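Local structure of purine nucleoside phosphorylase (Schistosoma mansoni, 6BIF) at residues 35-40 with 116-121; 84-89 with 221-226; 193-198 with 217-222; 240-245 with 263-268. The protein probably catalyses the reversible phosphorolysis of purine nucleosides such as inosine and guanosine, giving the free base and ribose 1-phosphate. All coordinates share one frame; numbering follows the deposited sequence.

Contact 1. Residues 35-40 with 116-121; sequences SGLGKL and TNLAGG. With DSJ (1-(4-amino-2-hydroxyphenyl)ethan-1-one), chain J; DMS (dimethyl sulfoxide), chain D.
Leu37 reaches Thr116 and Leu118 with its CD1 branch, which carries most of the apolar contact. That methyl carbon, Leu37 CD1, lies 3.8 Å from Leu118 CD1 and 3.9 Å from Thr116 OG1, so it spans two side chains leaving the same face of strand 112-121. With CG opposite the carbonyl carbon (chi1 -53°), the isobutyl group of Leu37 slants across both of them. Leu118 CD1 also presses on backbone, coming to 3.3 Å from Ser35 O. Thr116 OG1 is hydrogen-bonded to the backbone N of Gly34, the residue before Ser35.

Polar contact between the segments runs through a dimethyl sulfoxide, probably from the crystallisation liquor. Its oxygen accepts nearly straight bonds from Ser35 N (3.2 Å, 168°) and Leu118 N (3.2 Å, 167°). This two-pronged backbone site is consistent with the phosphate pocket of related phosphorylases. The ligand DSJ lies against the strand from Leu118 to Gly120 by close approach alone: its methyl carbon C is 3.2 Å from Leu118 O, and its amine N is 3.3 Å from Gly120 CA.

Helix 259-283 covers the apolar face, with Ala266 and Leu273 on Leu37, Phe277 on Thr116 and Val262 on Leu118. Leu242 of the adjoining strand 236-246 packs on both leucines, so loop 35-40 lies against sheet and helix together.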
loop_
_atom_site.group_PDB
_atom_site.type_symbol
_atom_site.label_atom_id
_atom_site.label_comp_id
_atom_site.label_asym_id
_atom_site.label_seq_id
_atom_site.Cartn_x
_atom_site.Cartn_y
_atom_site.Cartn_z
ATOM N N SER A 35 10.886 13.786 -17.272
ATOM C CA SER A 35 12.276 13.493 -17.613
ATOM C C SER A 35 12.539 13.717 -19.094
ATOM O O SER A 35 11.892 13.103 -19.948
ATOM C CB SER A 35 12.611 12.052 -17.235
ATOM O OG SER A 35 12.763 11.946 -15.829
ATOM N N GLY A 36 13.516 14.576 -19.392
ATOM C CA GLY A 36 13.867 14.876 -20.764
ATOM C C GLY A 36 12.896 15.802 -21.455
ATOM O O GLY A 36 13.033 16.021 -22.660
ATOM N N LEU A 37 11.913 16.335 -20.724
ATOM C CA LEU A 37 10.877 17.191 -21.287
ATOM C C LEU A 37 10.958 18.610 -20.725
ATOM O O LEU A 37 9.950 19.316 -20.661
ATOM C CB LEU A 37 9.497 16.592 -21.032
ATOM C CG LEU A 37 9.314 15.133 -21.473
ATOM C CD1 LEU A 37 7.916 14.649 -20.998
ATOM C CD2 LEU A 37 9.490 14.959 -22.989
ATOM N N GLY A 38 12.153 19.051 -20.344
ATOM C CA GLY A 38 12.331 20.348 -19.726
ATOM C C GLY A 38 12.899 21.459 -20.593
ATOM O O GLY A 38 13.236 22.518 -20.056
ATOM N N LYS A 39 12.982 21.283 -21.913
ATOM C CA LYS A 39 13.640 22.296 -22.747
ATOM C C LYS A 39 12.975 23.670 -22.603
ATOM O O LYS A 39 13.653 24.707 -22.668
ATOM C CB LYS A 39 13.643 21.849 -24.211
ATOM N N LEU A 40 11.652 23.702 -22.405
ATOM C CA LEU A 40 10.939 24.979 -22.270
ATOM C C LEU A 40 11.508 25.831 -21.138
ATOM O O LEU A 40 11.582 27.061 -21.252
ATOM C CB LEU A 40 9.446 24.729 -22.028
ATOM C CG LEU A 40 8.506 25.949 -21.886
ATOM C CD1 LEU A 40 8.561 26.862 -23.085
ATOM C CD2 LEU A 40 7.075 25.466 -21.677
ATOM N N THR A 116 3.780 17.393 -17.003
ATOM C CA THR A 116 4.043 16.322 -17.970
ATOM C C THR A 116 4.814 15.184 -17.307
ATOM O O THR A 116 5.500 15.376 -16.287
ATOM C CB THR A 116 4.819 16.823 -19.229
ATOM O OG1 THR A 116 6.122 17.320 -18.852
ATOM C CG2 THR A 116 4.035 17.920 -19.963
ATOM N N ASN A 117 4.664 13.981 -17.886
ATOM C CA ASN A 117 5.418 12.794 -17.484
ATOM C C ASN A 117 5.543 11.851 -18.680
ATOM O O ASN A 117 4.865 12.029 -19.696
ATOM C CB ASN A 117 4.730 12.058 -16.311
ATOM C CG ASN A 117 3.338 11.526 -16.654
ATOM O OD1 ASN A 117 3.182 10.679 -17.528
ATOM N ND2 ASN A 117 2.332 11.981 -15.921
ATOM N N LEU A 118 6.431 10.845 -18.555
ATOM C CA LEU A 118 6.415 9.659 -19.405
ATOM C C LEU A 118 5.753 8.499 -18.663
ATOM O O LEU A 118 5.846 8.392 -17.437
ATOM C CB LEU A 118 7.817 9.262 -19.859
ATOM C CG LEU A 118 8.328 10.200 -20.988
ATOM C CD1 LEU A 118 9.345 11.147 -20.473
ATOM C CD2 LEU A 118 8.803 9.437 -22.203
ATOM N N ALA A 119 5.080 7.618 -19.416
ATOM C CA ALA A 119 4.302 6.539 -18.789
ATOM C C ALA A 119 4.172 5.346 -19.731
ATOM O O ALA A 119 4.430 5.442 -20.941
ATOM C CB ALA A 119 2.907 7.033 -18.390
ATOM N N GLY A 120 3.751 4.210 -19.162
ATOM C CA GLY A 120 3.480 3.020 -19.961
ATOM C C GLY A 120 2.020 2.961 -20.388
ATOM O O GLY A 120 1.115 3.278 -19.605
ATOM N N GLY A 121 1.811 2.560 -21.647
ATOM C CA GLY A 121 0.463 2.366 -22.177
ATOM C C GLY A 121 -0.129 1.010 -21.794
ATOM O O GLY A 121 0.521 -0.036 -21.939
HETATM C C7 DSJ J . 6.835 4.132 -16.111
HETATM C C4 DSJ J . 7.512 3.990 -18.825
HETATM C C5 DSJ J . 6.829 3.003 -18.239
HETATM C C6 DSJ J . 6.461 3.098 -16.788
HETATM C C3 DSJ J . 7.920 5.192 -18.014
HETATM C C2 DSJ J . 7.597 5.264 -16.724
HETATM C C1 DSJ J . 7.992 6.429 -15.839
HETATM O O DSJ J . 7.722 6.440 -14.666
HETATM C C DSJ J . 8.759 7.604 -16.441
HETATM O O1 DSJ J . 6.504 4.227 -14.771
HETATM N N DSJ J . 6.418 1.845 -18.947
HETATM S S DMS D . 8.749 11.422 -14.982
HETATM O O DMS D . 8.692 11.545 -16.451
HETATM C C1 DMS D . 9.705 12.759 -14.187
HETATM C C2 DMS D . 7.255 10.862 -14.148
#

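Contact 2. Residues 84-89 with 221-226. With DSJ (1-(4-amino-2-hydroxyphenyl)ethan-1-one), chain J.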
loop_
_atom_site.group_PDB
_atom_site.type_symbol
_atom_site.label_atom_id
_atom_site.label_comp_id
_atom_site.label_asym_id
_atom_site.label_seq_id
_atom_site.Cartn_x
_atom_site.Cartn_y
_atom_site.Cartn_z
ATOM N N GLN A 84 12.484 22.591 -11.833
ATOM C CA GLN A 84 13.472 21.951 -12.703
ATOM C C GLN A 84 14.114 20.807 -11.918
ATOM O O GLN A 84 15.049 21.019 -11.142
ATOM C CB GLN A 84 14.497 22.979 -13.181
ATOM C CG GLN A 84 15.558 22.450 -14.154
ATOM C CD GLN A 84 16.442 23.564 -14.708
ATOM O OE1 GLN A 84 17.042 24.335 -13.949
ATOM N NE2 GLN A 84 16.521 23.658 -16.036
ATOM N N GLY A 85 13.625 19.589 -12.149
ATOM C CA GLY A 85 13.951 18.442 -11.317
ATOM C C GLY A 85 12.834 18.130 -10.332
ATOM O O GLY A 85 12.821 18.667 -9.217
ATOM N N ARG A 86 11.867 17.293 -10.715
ATOM C CA ARG A 86 10.785 17.024 -9.777
ATOM C C ARG A 86 11.208 15.972 -8.755
ATOM O O ARG A 86 12.152 15.196 -8.953
ATOM C CB ARG A 86 9.466 16.584 -10.461
ATOM C CG ARG A 86 9.519 15.459 -11.468
ATOM C CD ARG A 86 8.401 14.388 -11.289
ATOM N NE ARG A 86 7.004 14.787 -11.494
ATOM C CZ ARG A 86 6.352 14.799 -12.656
ATOM N NH1 ARG A 86 5.075 15.144 -12.667
ATOM N NH2 ARG A 86 6.961 14.510 -13.804
ATOM N N LEU A 87 10.484 15.967 -7.639
ATOM C CA LEU A 87 10.688 14.994 -6.568
ATOM C C LEU A 87 9.757 13.801 -6.758
ATOM O O LEU A 87 8.554 13.975 -6.941
ATOM C CB LEU A 87 10.430 15.635 -5.201
ATOM C CG LEU A 87 11.574 16.482 -4.636
ATOM C CD1 LEU A 87 11.756 17.717 -5.455
ATOM C CD2 LEU A 87 11.320 16.853 -3.174
ATOM N N HIS A 88 10.317 12.595 -6.693
ATOM C CA HIS A 88 9.575 11.342 -6.862
ATOM C C HIS A 88 9.509 10.552 -5.561
ATOM O O HIS A 88 10.534 10.368 -4.901
ATOM C CB HIS A 88 10.252 10.431 -7.890
ATOM C CG HIS A 88 10.318 10.982 -9.280
ATOM N ND1 HIS A 88 11.326 11.824 -9.705
ATOM C CD2 HIS A 88 9.529 10.763 -10.359
ATOM C CE1 HIS A 88 11.137 12.125 -10.977
ATOM N NE2 HIS A 88 10.061 11.485 -11.400
ATOM N N MET A 89 8.325 9.994 -5.243
ATOM C CA MET A 89 8.188 9.320 -3.948
ATOM C C MET A 89 9.005 8.017 -3.865
ATOM O O MET A 89 9.337 7.588 -2.736
ATOM C CB MET A 89 6.708 9.092 -3.599
ATOM C CG MET A 89 5.993 10.454 -3.481
ATOM S SD MET A 89 4.502 10.607 -2.483
ATOM C CE MET A 89 5.215 10.371 -0.836
ATOM N N MET A 221 4.896 6.592 -12.317
ATOM C CA MET A 221 5.426 6.659 -10.948
ATOM C C MET A 221 5.458 8.089 -10.385
ATOM O O MET A 221 6.217 8.359 -9.438
ATOM C CB MET A 221 6.835 6.067 -10.894
ATOM C CG MET A 221 6.980 4.619 -11.356
ATOM S SD MET A 221 8.729 4.170 -11.469
ATOM C CE MET A 221 8.618 2.613 -12.362
ATOM N N SER A 222 4.670 9.009 -10.943
ATOM C CA SER A 222 4.665 10.406 -10.500
ATOM C C SER A 222 3.250 10.985 -10.582
ATOM O O SER A 222 2.260 10.265 -10.707
ATOM C CB SER A 222 5.630 11.240 -11.359
ATOM O OG SER A 222 5.106 11.447 -12.670
ATOM N N THR A 223 3.179 12.312 -10.463
ATOM C CA THR A 223 2.054 13.154 -10.872
ATOM C C THR A 223 0.879 13.141 -9.874
ATOM O O THR A 223 0.460 14.221 -9.425
ATOM C CB THR A 223 1.628 12.757 -12.297
ATOM O OG1 THR A 223 2.742 12.967 -13.206
ATOM C CG2 THR A 223 0.447 13.623 -12.771
ATOM N N VAL A 224 0.361 11.959 -9.490
ATOM C CA VAL A 224 -0.797 11.904 -8.571
ATOM C C VAL A 224 -0.506 12.618 -7.247
ATOM O O VAL A 224 -1.376 13.374 -6.782
ATOM C CB VAL A 224 -1.271 10.453 -8.398
ATOM C CG1 VAL A 224 -2.265 10.277 -7.248
ATOM C CG2 VAL A 224 -1.911 9.953 -9.708
ATOM N N PRO A 225 0.678 12.470 -6.619
ATOM C CA PRO A 225 0.943 13.238 -5.373
ATOM C C PRO A 225 0.829 14.746 -5.572
ATOM O O PRO A 225 0.124 15.411 -4.799
ATOM C CB PRO A 225 2.374 12.812 -5.001
ATOM C CG PRO A 225 2.521 11.413 -5.609
ATOM C CD PRO A 225 1.805 11.556 -6.940
ATOM N N GLU A 226 1.454 15.300 -6.624
ATOM C CA GLU A 226 1.366 16.752 -6.860
ATOM C C GLU A 226 -0.062 17.196 -7.171
ATOM O O GLU A 226 -0.489 18.290 -6.742
ATOM C CB GLU A 226 2.286 17.173 -8.014
ATOM C CG GLU A 226 3.720 16.791 -7.939
ATOM C CD GLU A 226 3.987 15.451 -8.611
ATOM O OE1 GLU A 226 3.830 14.473 -7.905
ATOM O OE2 GLU A 226 4.304 15.366 -9.831
HETATM C C7 DSJ J . 6.835 4.132 -16.111
HETATM C C4 DSJ J . 7.512 3.990 -18.825
HETATM C C5 DSJ J . 6.829 3.003 -18.239
HETATM C C6 DSJ J . 6.461 3.098 -16.788
HETATM C C3 DSJ J . 7.920 5.192 -18.014
HETATM C C2 DSJ J . 7.597 5.264 -16.724
HETATM C C1 DSJ J . 7.992 6.429 -15.839
HETATM O O DSJ J . 7.722 6.440 -14.666
HETATM C C DSJ J . 8.759 7.604 -16.441
HETATM O O1 DSJ J . 6.504 4.227 -14.771
HETATM N N DSJ J . 6.418 1.845 -18.947
HETATM O O HOH W 1 5.892 12.901 -8.119
HETATM O O HOH W 2 6.048 10.333 -7.034
#
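Arg86 meets Ser222 over one face of its guanidinium and Glu226 at the edge. Ser222 OG stands 3.5 Å above the plane of the Arg86 guanidinium, over its centre, although the exact place of this hydroxyl is less certain. Glu226 OE2 lies in the guanidinium plane and takes both bonds of a side-on salt bridge, at 2.9 Å from Arg86 NH1 and 3.2 Å from Arg86 NE. The carboxylate is turned 75° from the guanidinium: NH1 meets OE2 nearly along its C-O axis, NE from above the carboxylate plane. Bends at chi2 (134°) and chi3 bring the arginine chain round to this position.

The His88 ring turns an edge toward Met221 O, 4.2 Å from His88 CD2, and the same carbon passes Ser222 CB at 4.1 Å. Beyond it, Met89 and Pro225 run past each other in opposite senses, with Met89 SD 3.8 Å from Pro225 CG. Two waters fill in the polar links: one donates to Leu87 O and to Glu226 OE1, 2.6 Å from the latter, while the other joins Met89 N to Met221 O. Leu145 of the second subunit packs on Met89.

Arg86 NH2 is bonded to Thr116 O, so partners on two sides limit rotation of the guanidinium. In related phosphorylases the equivalents of Arg86, His88 and Ser222 line the phosphate site; here Glu226 would balance the arginine charge and probably act as the second-shell residue that positions it.

Contact 3. Residues 193-198 with 217-222; sequences VYAFNG and DVVGMS. With DSJ (1-(4-amino-2-hydroxyphenyl)ethan-1-one), chain J.
Tyr194 carries its hydroxyl to the backbone of Gly220 to Ser222, where strand 218-220 ends. With the ring carbon CG trans to its own backbone N (chi1 180°), the side chain lies along the neighbouring strand, and Tyr194 OH accepts a straight bond from Ser222 N (3.1 Å, 166°). A water in the ring plane sits 2.7 Å from Tyr194 OH. On the same sheet face Val218 CG2 touches Tyr194 CD1 at 3.6 Å.

These strands form the parallel pair of a beta-alpha-beta crossover unit connected by helix 205-213. The ladder runs through Ala195 N to Val218 O, Gly220 N to Ala195 O, and Asn197 N to Gly220 O. At its start Asp217 OD2 uses its anti lone pair for Val193 N (2.8 Å), and Val193 O receives both Asp217 N and Val218 N. At its end Met221 lies alongside Asn197, with Met221 CG 3.4 Å from Asn197 O. A water there donates to both Gly198 O and Met221 O.

Gly220 CA approaches hydroxyl O1 of the ligand DSJ to 3.4 Å. Farther out, Asn123 holds Asp217 OD1, Thr201 O fixes Asn197 ND2, and Glu203, itself bonded to DSJ, packs on Val219.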
loop_
_atom_site.group_PDB
_atom_site.type_symbol
_atom_site.label_atom_id
_atom_site.label_comp_id
_atom_site.label_asym_id
_atom_site.label_seq_id
_atom_site.Cartn_x
_atom_site.Cartn_y
_atom_site.Cartn_z
ATOM N N VAL A 193 -7.227 7.403 -18.085
ATOM C CA VAL A 193 -7.081 7.282 -16.625
ATOM C C VAL A 193 -5.656 6.834 -16.292
ATOM O O VAL A 193 -5.173 5.823 -16.826
ATOM C CB VAL A 193 -8.116 6.286 -16.068
ATOM C CG1 VAL A 193 -7.850 5.956 -14.577
ATOM C CG2 VAL A 193 -9.570 6.807 -16.283
ATOM N N TYR A 194 -4.990 7.559 -15.376
ATOM C CA TYR A 194 -3.597 7.302 -14.991
ATOM C C TYR A 194 -3.562 6.481 -13.697
ATOM O O TYR A 194 -4.116 6.906 -12.673
ATOM C CB TYR A 194 -2.854 8.630 -14.805
ATOM C CG TYR A 194 -1.373 8.600 -14.394
ATOM C CD1 TYR A 194 -0.361 8.827 -15.336
ATOM C CD2 TYR A 194 -0.976 8.409 -13.063
ATOM C CE1 TYR A 194 0.988 8.848 -14.989
ATOM C CE2 TYR A 194 0.408 8.430 -12.700
ATOM C CZ TYR A 194 1.369 8.651 -13.658
ATOM O OH TYR A 194 2.711 8.681 -13.300
ATOM N N ALA A 195 -2.917 5.307 -13.742
ATOM C CA ALA A 195 -2.630 4.527 -12.523
ATOM C C ALA A 195 -1.269 4.898 -11.940
ATOM O O ALA A 195 -0.257 4.869 -12.653
ATOM C CB ALA A 195 -2.643 3.030 -12.819
ATOM N N PHE A 196 -1.237 5.167 -10.622
ATOM C CA PHE A 196 0.002 5.488 -9.889
ATOM C C PHE A 196 0.587 4.191 -9.294
ATOM O O PHE A 196 0.014 3.614 -8.362
ATOM C CB PHE A 196 -0.302 6.531 -8.813
ATOM C CG PHE A 196 0.902 6.984 -7.940
ATOM C CD1 PHE A 196 2.225 6.870 -8.362
ATOM C CD2 PHE A 196 0.665 7.533 -6.670
ATOM C CE1 PHE A 196 3.269 7.284 -7.557
ATOM C CE2 PHE A 196 1.719 7.969 -5.856
ATOM C CZ PHE A 196 3.029 7.846 -6.303
ATOM N N ASN A 197 1.720 3.733 -9.863
ATOM C CA ASN A 197 2.586 2.680 -9.329
ATOM C C ASN A 197 3.713 3.345 -8.537
ATOM O O ASN A 197 4.501 4.105 -9.102
ATOM C CB ASN A 197 3.172 1.859 -10.487
ATOM C CG ASN A 197 4.351 0.972 -10.083
ATOM O OD1 ASN A 197 4.469 0.479 -8.942
ATOM N ND2 ASN A 197 5.252 0.765 -11.043
ATOM N N GLY A 198 3.799 3.082 -7.232
ATOM C CA GLY A 198 4.840 3.737 -6.452
ATOM C C GLY A 198 6.240 3.551 -7.010
ATOM O O GLY A 198 7.084 4.447 -6.912
ATOM N N ASP A 217 -5.752 3.148 -18.160
ATOM C CA ASP A 217 -5.292 3.416 -19.520
ATOM C C ASP A 217 -3.774 3.567 -19.625
ATOM O O ASP A 217 -3.198 3.165 -20.646
ATOM C CB ASP A 217 -5.970 4.677 -20.050
ATOM C CG ASP A 217 -7.482 4.488 -20.226
ATOM O OD1 ASP A 217 -7.871 3.549 -20.956
ATOM O OD2 ASP A 217 -8.277 5.243 -19.619
ATOM N N VAL A 218 -3.121 4.154 -18.609
ATOM C CA VAL A 218 -1.674 4.386 -18.579
ATOM C C VAL A 218 -1.214 4.144 -17.143
ATOM O O VAL A 218 -2.011 4.199 -16.215
ATOM C CB VAL A 218 -1.242 5.807 -19.036
ATOM C CG1 VAL A 218 -1.838 6.176 -20.425
ATOM C CG2 VAL A 218 -1.658 6.865 -18.072
ATOM N N VAL A 219 0.084 3.888 -16.958
ATOM C CA VAL A 219 0.663 3.667 -15.623
ATOM C C VAL A 219 2.008 4.399 -15.509
ATOM O O VAL A 219 2.827 4.376 -16.439
ATOM C CB VAL A 219 0.835 2.165 -15.324
ATOM C CG1 VAL A 219 1.732 1.479 -16.364
ATOM C CG2 VAL A 219 1.395 1.973 -13.924
ATOM N N GLY A 220 2.238 5.062 -14.362
ATOM C CA GLY A 220 3.508 5.730 -14.112
ATOM C C GLY A 220 3.767 5.920 -12.628
ATOM O O GLY A 220 2.962 5.503 -11.785
ATOM N N MET A 221 4.896 6.592 -12.317
ATOM C CA MET A 221 5.426 6.659 -10.948
ATOM C C MET A 221 5.458 8.089 -10.385
ATOM O O MET A 221 6.217 8.359 -9.438
ATOM C CB MET A 221 6.835 6.067 -10.894
ATOM C CG MET A 221 6.980 4.619 -11.356
ATOM S SD MET A 221 8.729 4.170 -11.469
ATOM C CE MET A 221 8.618 2.613 -12.362
ATOM N N SER A 222 4.670 9.009 -10.943
ATOM C CA SER A 222 4.665 10.406 -10.500
ATOM C C SER A 222 3.250 10.985 -10.582
ATOM O O SER A 222 2.260 10.265 -10.707
ATOM C CB SER A 222 5.630 11.240 -11.359
ATOM O OG SER A 222 5.106 11.447 -12.670
HETATM C C7 DSJ J . 6.835 4.132 -16.111
HETATM C C4 DSJ J . 7.512 3.990 -18.825
HETATM C C5 DSJ J . 6.829 3.003 -18.239
HETATM C C6 DSJ J . 6.461 3.098 -16.788
HETATM C C3 DSJ J . 7.920 5.192 -18.014
HETATM C C2 DSJ J . 7.597 5.264 -16.724
HETATM C C1 DSJ J . 7.992 6.429 -15.839
HETATM O O DSJ J . 7.722 6.440 -14.666
HETATM C C DSJ J . 8.759 7.604 -16.441
HETATM O O1 DSJ J . 6.504 4.227 -14.771
HETATM N N DSJ J . 6.418 1.845 -18.947
HETATM O O HOH W 3 4.947 8.841 -14.887
HETATM O O HOH W 4 7.055 7.242 -6.840
#

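Contact 4. Residues 240-245 with 263-268. With DSJ (1-(4-amino-2-hydroxyphenyl)ethan-1-one), chain J.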
loop_
_atom_site.group_PDB
_atom_site.type_symbol
_atom_site.label_atom_id
_atom_site.label_comp_id
_atom_site.label_asym_id
_atom_site.label_seq_id
_atom_site.Cartn_x
_atom_site.Cartn_y
_atom_site.Cartn_z
ATOM N N VAL A 240 -0.394 15.721 -18.684
ATOM C CA VAL A 240 -0.275 15.040 -19.983
ATOM C C VAL A 240 0.829 13.981 -19.885
ATOM O O VAL A 240 1.958 14.287 -19.471
ATOM C CB VAL A 240 0.012 16.035 -21.125
ATOM C CG1 VAL A 240 0.108 15.314 -22.510
ATOM C CG2 VAL A 240 -1.071 17.138 -21.208
ATOM N N SER A 241 0.513 12.747 -20.294
ATOM C CA SER A 241 1.477 11.646 -20.361
ATOM C C SER A 241 1.967 11.441 -21.796
ATOM O O SER A 241 1.176 11.456 -22.742
ATOM C CB SER A 241 0.871 10.319 -19.876
ATOM O OG SER A 241 0.683 10.278 -18.477
ATOM N N LEU A 242 3.278 11.240 -21.944
ATOM C CA LEU A 242 3.891 10.823 -23.203
ATOM C C LEU A 242 4.178 9.327 -23.089
ATOM O O LEU A 242 4.856 8.895 -22.147
ATOM C CB LEU A 242 5.166 11.620 -23.487
ATOM C CG LEU A 242 6.076 11.169 -24.644
ATOM C CD1 LEU A 242 5.367 11.161 -26.015
ATOM C CD2 LEU A 242 7.349 12.038 -24.720
ATOM N N ILE A 243 3.609 8.535 -23.997
ATOM C CA ILE A 243 3.666 7.074 -23.903
ATOM C C ILE A 243 5.015 6.550 -24.405
ATOM O O ILE A 243 5.370 6.739 -25.567
ATOM C CB ILE A 243 2.507 6.446 -24.695
ATOM C CG1 ILE A 243 1.149 6.992 -24.189
ATOM C CG2 ILE A 243 2.569 4.946 -24.647
ATOM C CD1 ILE A 243 0.895 6.726 -22.706
ATOM N N ALA A 244 5.739 5.822 -23.540
ATOM C CA ALA A 244 7.043 5.266 -23.921
ATOM C C ALA A 244 6.926 3.935 -24.673
ATOM O O ALA A 244 7.766 3.637 -25.537
ATOM C CB ALA A 244 7.904 5.109 -22.673
ATOM N N ASN A 245 5.880 3.155 -24.397
ATOM C CA ASN A 245 5.757 1.762 -24.821
ATOM C C ASN A 245 4.339 1.331 -24.499
ATOM O O ASN A 245 3.672 1.982 -23.694
ATOM C CB ASN A 245 6.759 0.868 -24.090
ATOM C CG ASN A 245 6.434 0.744 -22.588
ATOM O OD1 ASN A 245 6.496 1.717 -21.831
ATOM N ND2 ASN A 245 6.053 -0.456 -22.171
ATOM N N LEU A 263 14.041 7.658 -22.336
ATOM C CA LEU A 263 14.647 8.939 -22.689
ATOM C C LEU A 263 14.741 9.126 -24.201
ATOM O O LEU A 263 14.647 10.261 -24.686
ATOM C CB LEU A 263 16.032 9.075 -22.043
ATOM C CG LEU A 263 16.093 9.306 -20.514
ATOM C CD1 LEU A 263 17.520 9.584 -20.051
ATOM C CD2 LEU A 263 15.191 10.472 -20.075
ATOM N N ALA A 264 14.884 8.040 -24.970
ATOM C CA ALA A 264 14.878 8.185 -26.430
ATOM C C ALA A 264 13.516 8.634 -26.960
ATOM O O ALA A 264 13.457 9.425 -27.910
ATOM C CB ALA A 264 15.318 6.877 -27.093
ATOM N N VAL A 265 12.415 8.159 -26.368
ATOM C CA VAL A 265 11.087 8.634 -26.765
ATOM C C VAL A 265 10.906 10.100 -26.374
ATOM O O VAL A 265 10.361 10.905 -27.146
ATOM C CB VAL A 265 9.995 7.746 -26.144
ATOM C CG1 VAL A 265 8.613 8.294 -26.452
ATOM C CG2 VAL A 265 10.133 6.305 -26.665
ATOM N N ALA A 266 11.415 10.478 -25.199
ATOM C CA ALA A 266 11.371 11.881 -24.772
ATOM C C ALA A 266 12.087 12.778 -25.769
ATOM O O ALA A 266 11.576 13.835 -26.147
ATOM C CB ALA A 266 11.988 12.025 -23.381
ATOM N N GLU A 267 13.287 12.392 -26.203
ATOM C CA GLU A 267 13.998 13.236 -27.158
ATOM C C GLU A 267 13.253 13.319 -28.499
ATOM O O GLU A 267 13.274 14.363 -29.172
ATOM C CB GLU A 267 15.425 12.714 -27.352
ATOM C CG GLU A 267 16.350 13.739 -27.966
ATOM C CD GLU A 267 16.504 13.549 -29.446
ATOM O OE1 GLU A 267 16.628 12.384 -29.868
ATOM O OE2 GLU A 267 16.494 14.555 -30.187
ATOM N N LYS A 268 12.580 12.239 -28.893
ATOM C CA LYS A 268 11.885 12.222 -30.177
ATOM C C LYS A 268 10.714 13.200 -30.194
ATOM O O LYS A 268 10.416 13.779 -31.247
ATOM C CB LYS A 268 11.401 10.797 -30.483
ATOM C CG LYS A 268 11.088 10.531 -31.947
ATOM C CD LYS A 268 10.542 9.119 -32.183
ATOM C CE LYS A 268 9.017 9.122 -32.360
ATOM N NZ LYS A 268 8.483 7.869 -32.980
HETATM C C7 DSJ J . 6.835 4.132 -16.111
HETATM C C4 DSJ J . 7.512 3.990 -18.825
HETATM C C5 DSJ J . 6.829 3.003 -18.239
HETATM C C6 DSJ J . 6.461 3.098 -16.788
HETATM C C3 DSJ J . 7.920 5.192 -18.014
HETATM C C2 DSJ J . 7.597 5.264 -16.724
HETATM C C1 DSJ J . 7.992 6.429 -15.839
HETATM O O DSJ J . 7.722 6.440 -14.666
HETATM C C DSJ J . 8.759 7.604 -16.441
HETATM O O1 DSJ J . 6.504 4.227 -14.771
HETATM N N DSJ J . 6.418 1.845 -18.947
#
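Val265 and Leu242 meet where helix 263-268 crosses strand 240-245 at 132°, the axes approaching to 8.4 Å. This is helix-on-sheet packing of the alpha/beta fold of the phosphorylase superfamily: the helix lies over one face of the central sheet.

Val265 puts both methyls against the backbone of the strand's end. Its CG1, anti to the backbone N (chi1 175°), lies 3.7 Å from Ile243 O, while Val265 CG2 lies 3.7 Å from Ala244 O, so each methyl meets one of two successive carbonyl oxygens. Ala244 O also has a polar partner, the hydroxyl of Ser128. From the strand, Leu242 extends toward the helix and rests CD2 on its backbone, 4.0 Å from Ala266 CA. The branch point, Leu242 CG, is 4.2 Å from Val265 CG1. Phe131 of strand 131-139 and Arg269 of helix 259-283 also pack on Leu242.

The strand also reaches the ligand DSJ. Ala244 CB touches ring carbon C4 at 4.0 Å, and Asn245 serves the amine, consistent with the base-binding role of its counterpart in relatives. The Asn245 amide is oriented by Ser247 and Asp250, both bonded to ND2, leaving Asn245 OD1 to accept the DSJ N-H at 2.9 Å and 162°.

In the fold
All four contacts are buried, contact 2 nearest the centre of the chain and contact 4 farthest out, where its helix has an exposed side. Contacts 1, 3 and 4 share one sheet: strand 112-121 lies between strands 218-220 and 236-246, probably hydrogen-bonded through Gly120 N to Val219 O and Gly121 N to Asn245 O. Asn117 ties contacts 1, 2 and 4 together through Thr223 and Ser241. Chemistry follows position: mostly apolar packing against helix 259-283 in contacts 1 and 4, with a backbone oxygen-binding site added in contact 1, a strand ladder in contact 3, a salt bridge with waters in contact 2. All touch DSJ; contacts 1 and 2 also border the probable phosphate site, which contact 3 reaches through shared Ser222.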